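Local coordinates for pterin-4-alpha-carbinolamine dehydratase MoaB2 (Mycobacterium marinum, PDB 3RFQ) that acts as a pterin-4-alpha-carbinolamine dehydratase and, as a MogA/MoaB-family protein, probably binds molybdopterin during molybdenum cofactor biosynthesis, at the interface of chains A and B and the interface of chains A and C. Numbering follows the deposited sequence. Chains: chain A/B/C, Pterin-4-alpha-carbinolamine dehydratase MoaB2.

Contact 1: the interface of chains A and B. Residues chain A 119, 121-122, 172-173, 176-177; chain B 136, 140.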
loop_
_atom_site.group_PDB
_atom_site.type_symbol
_atom_site.label_atom_id
_atom_site.label_comp_id
_atom_site.label_asym_id
_atom_site.label_seq_id
_atom_site.Cartn_x
_atom_site.Cartn_y
_atom_site.Cartn_z
ATOM N N ILE A 119 -17.706 10.161 2.093
ATOM C CA ILE A 119 -17.100 8.865 2.367
ATOM C C ILE A 119 -15.656 8.895 1.899
ATOM O O ILE A 119 -15.323 8.430 0.792
ATOM C CB ILE A 119 -17.893 7.754 1.671
ATOM C CG1 ILE A 119 -19.364 7.856 2.093
ATOM C CG2 ILE A 119 -17.326 6.383 2.009
ATOM C CD1 ILE A 119 -20.288 7.189 1.158
ATOM N N GLY A 121 -13.131 7.303 2.484
ATOM C CA GLY A 121 -12.501 6.039 2.134
ATOM C C GLY A 121 -12.553 5.660 0.664
ATOM O O GLY A 121 -11.701 4.904 0.179
ATOM N N ILE A 122 -13.537 6.178 -0.054
ATOM C CA ILE A 122 -13.680 5.876 -1.473
ATOM C C ILE A 122 -12.685 6.715 -2.298
ATOM O O ILE A 122 -11.973 6.198 -3.127
ATOM C CB ILE A 122 -15.133 6.149 -1.987
ATOM C CG1 ILE A 122 -16.094 5.033 -1.533
ATOM C CG2 ILE A 122 -15.174 6.153 -3.536
ATOM C CD1 ILE A 122 -17.588 5.426 -1.756
ATOM N N PRO A 172 -16.406 -2.912 -5.405
ATOM C CA PRO A 172 -16.836 -3.515 -4.130
ATOM C C PRO A 172 -17.412 -2.471 -3.147
ATOM O O PRO A 172 -18.142 -2.808 -2.216
ATOM C CB PRO A 172 -15.536 -4.084 -3.562
ATOM C CG PRO A 172 -14.436 -3.245 -4.192
ATOM C CD PRO A 172 -14.935 -2.881 -5.549
ATOM N N LEU A 173 -17.090 -1.208 -3.360
ATOM C CA LEU A 173 -17.389 -0.224 -2.362
ATOM C C LEU A 173 -18.830 0.321 -2.521
ATOM O O LEU A 173 -19.555 0.452 -1.522
ATOM C CB LEU A 173 -16.337 0.892 -2.408
ATOM C CG LEU A 173 -14.864 0.449 -2.373
ATOM C CD1 LEU A 173 -13.954 1.673 -2.344
ATOM C CD2 LEU A 173 -14.516 -0.456 -1.214
ATOM N N HIS A 176 -21.614 -2.161 -1.410
ATOM C CA HIS A 176 -21.782 -2.135 0.023
ATOM C C HIS A 176 -22.551 -0.889 0.480
ATOM O O HIS A 176 -23.504 -1.014 1.232
ATOM C CB HIS A 176 -20.441 -2.249 0.747
ATOM C CG HIS A 176 -20.562 -2.129 2.235
ATOM N ND1 HIS A 176 -20.412 -0.927 2.900
ATOM C CD2 HIS A 176 -20.861 -3.052 3.182
ATOM C CE1 HIS A 176 -20.577 -1.122 4.197
ATOM N NE2 HIS A 176 -20.861 -2.400 4.393
ATOM N N ILE A 177 -22.171 0.297 0.015
ATOM C CA ILE A 177 -22.835 1.525 0.466
ATOM C C ILE A 177 -24.317 1.565 0.089
ATOM O O ILE A 177 -25.183 1.857 0.930
ATOM C CB ILE A 177 -22.104 2.784 -0.042
ATOM C CG1 ILE A 177 -20.737 2.867 0.631
ATOM C CG2 ILE A 177 -22.934 4.054 0.207
ATOM C CD1 ILE A 177 -19.721 3.572 -0.165
ATOM N N ILE B 136 -14.921 -4.252 5.325
ATOM C CA ILE B 136 -15.487 -3.172 4.555
ATOM C C ILE B 136 -15.963 -2.021 5.423
ATOM O O ILE B 136 -15.770 -0.849 5.060
ATOM C CB ILE B 136 -16.553 -3.685 3.544
ATOM C CG1 ILE B 136 -16.884 -2.606 2.507
ATOM C CG2 ILE B 136 -17.813 -4.242 4.262
ATOM C CD1 ILE B 136 -15.776 -2.405 1.552
ATOM N N LEU B 140 -14.226 1.725 4.873
ATOM C CA LEU B 140 -15.104 2.841 4.474
ATOM C C LEU B 140 -15.557 3.708 5.661
ATOM O O LEU B 140 -16.326 4.677 5.501
ATOM C CB LEU B 140 -16.332 2.305 3.733
ATOM C CG LEU B 140 -16.043 1.763 2.340
ATOM C CD1 LEU B 140 -17.309 1.183 1.681
ATOM C CD2 LEU B 140 -15.390 2.866 1.464
HETATM O O HOH W 1 -14.953 7.100 4.631
#
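B:Ile136 and B:Leu140, from the short helix 136-139 and the loop residue that follows it, press onto A:Ile119 and helices 120-132 and 160-181 of chain A, a subunit contact in this MogA/MoaB-type molybdopterin-binding fold. On the packed side, the methyl CG2 of B:Ile136 lies over one face of the A:His176 imidazole, displaced from the ring centre toward CD2 and NE2, and comes 3.4 Å from CD2 in a CH-pi contact. The other branch of B:Ile136 follows the same ring: CG1 is 3.7 Å from A:His176 CG, and the terminal CD1 reaches A:Leu173 CD2 at 3.6 Å. The histidine has CG anti to the backbone N (chi1 176°), which carries the imidazole alongside the isoleucine, the two side chains running past each other in opposite directions.

B:Leu140, with 100 Å² of its surface hidden, spreads its two methyls between the chain A helices. B:Leu140 CD2 meets A:Ile122 CG1 at 3.8 Å and also approaches A:Ile119, whereas B:Leu140 CD1 turns the other way to A:Ile177 CD1 at 3.9 Å.

The looser side lies toward A:Ile119 and the start of helix 120-132. There water 1 links the two backbones, taking the N-H of A:Gly121 at 2.8 Å from N (162° at the hydrogen) and lying 2.9 Å from the carbonyl O of B:Leu140. A:Ile119 CG2 borders this carbonyl at van der Waals range rather than packing closely against it.

Contact 2: the interface of chains A and C. Residues chain A 133, 165, 168; chain C 165, 168.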
loop_
_atom_site.group_PDB
_atom_site.type_symbol
_atom_site.label_atom_id
_atom_site.label_comp_id
_atom_site.label_asym_id
_atom_site.label_seq_id
_atom_site.Cartn_x
_atom_site.Cartn_y
_atom_site.Cartn_z
ATOM N N ALA A 133 -0.604 2.396 -9.822
ATOM C CA ALA A 133 -0.672 2.030 -11.237
ATOM C C ALA A 133 -0.040 3.086 -12.150
ATOM O O ALA A 133 -0.143 2.975 -13.370
ATOM C CB ALA A 133 -2.139 1.762 -11.658
ATOM N N ASP A 165 -9.517 2.265 -13.848
ATOM C CA ASP A 165 -8.955 1.887 -12.553
ATOM C C ASP A 165 -9.866 2.390 -11.418
ATOM O O ASP A 165 -10.041 1.694 -10.434
ATOM C CB ASP A 165 -7.540 2.433 -12.371
ATOM C CG ASP A 165 -6.868 1.892 -11.133
ATOM O OD1 ASP A 165 -6.543 0.698 -11.139
ATOM O OD2 ASP A 165 -6.657 2.649 -10.154
ATOM N N ALA A 168 -12.798 -0.071 -11.169
ATOM C CA ALA A 168 -12.352 -1.352 -10.559
ATOM C C ALA A 168 -12.290 -1.230 -9.019
ATOM O O ALA A 168 -12.695 -2.132 -8.286
ATOM C CB ALA A 168 -11.026 -1.763 -11.106
ATOM N N ASP C 165 -8.290 -5.336 -13.859
ATOM C CA ASP C 165 -7.378 -4.763 -12.847
ATOM C C ASP C 165 -5.907 -5.139 -13.116
ATOM O O ASP C 165 -5.014 -4.305 -12.980
ATOM C CB ASP C 165 -7.801 -5.201 -11.433
ATOM C CG ASP C 165 -7.094 -4.411 -10.334
ATOM O OD1 ASP C 165 -7.288 -3.171 -10.223
ATOM O OD2 ASP C 165 -6.324 -5.028 -9.577
ATOM N N ALA C 168 -4.681 -3.006 -15.950
ATOM C CA ALA C 168 -4.469 -1.631 -15.448
ATOM C C ALA C 168 -3.105 -1.512 -14.756
ATOM O O ALA C 168 -2.354 -0.534 -14.964
ATOM C CB ALA C 168 -5.603 -1.196 -14.499
HETATM O O HOH W 2 -7.759 -1.337 -12.001
#
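Asp165 and Ala168 of both chains have helical backbones, one turn apart on helix 160-181, and the two copies of that helix pass with the CA atoms of A:Asp165 and C:Asp165 6.8 Å apart. From each helix an aspartate reaches toward the other: CG of A:Asp165 stands anti to its own N (chi1 -172°), and C:Asp165 adopts nearly the same torsion, as expected of a two-fold interface. The carboxylates, their planes 16° apart, present OD1 to each other at 4.0 Å, too far for direct bonding.

Water 2 joins them, 2.5 Å from A:Asp165 OD1 and 2.6 Å from C:Asp165 OD1. The angle at the water between these oxygens is about 104°, compatible with a water that donates a hydrogen to each. The bridge may ease the meeting of two like charges if both are ionised, and the proximity could raise the carboxylates' affinity for a proton.

Alanine methyls also border the water: CB of C:Ala168 is 3.3 Å from the water and CB of A:Ala168 3.4 Å. Such small side chains probably help the helices come close, each methyl also lying beside the opposite aspartate's OD1. A:Ala133 CB touches the rim, 4.0 Å from C:Ala168 O. Asp165 also belongs, with Ser129, to a sodium site. The patch lies in the first half of the C-terminal helix 160-181, bordered by the loop after helix 120-132.

The C-alpha centres of contact 1 and contact 2 are about 17 Å apart, and in chain A both draw on the long C-terminal helix 160-181. Its earlier turns, with A:Asp165 and A:Ala168, face chain C in contact 2; later turns, from A:Pro172 to A:Ile177, face chain B in contact 1. Helix 120-132 begins at contact 1, and the loop that follows it reaches contact 2. The A-C interface is two-fold and the A-B interface is not an exact two-fold; together they could account for the six copies of the deposited assembly, plausibly a biological hexamer, although the structure alone does not prove it.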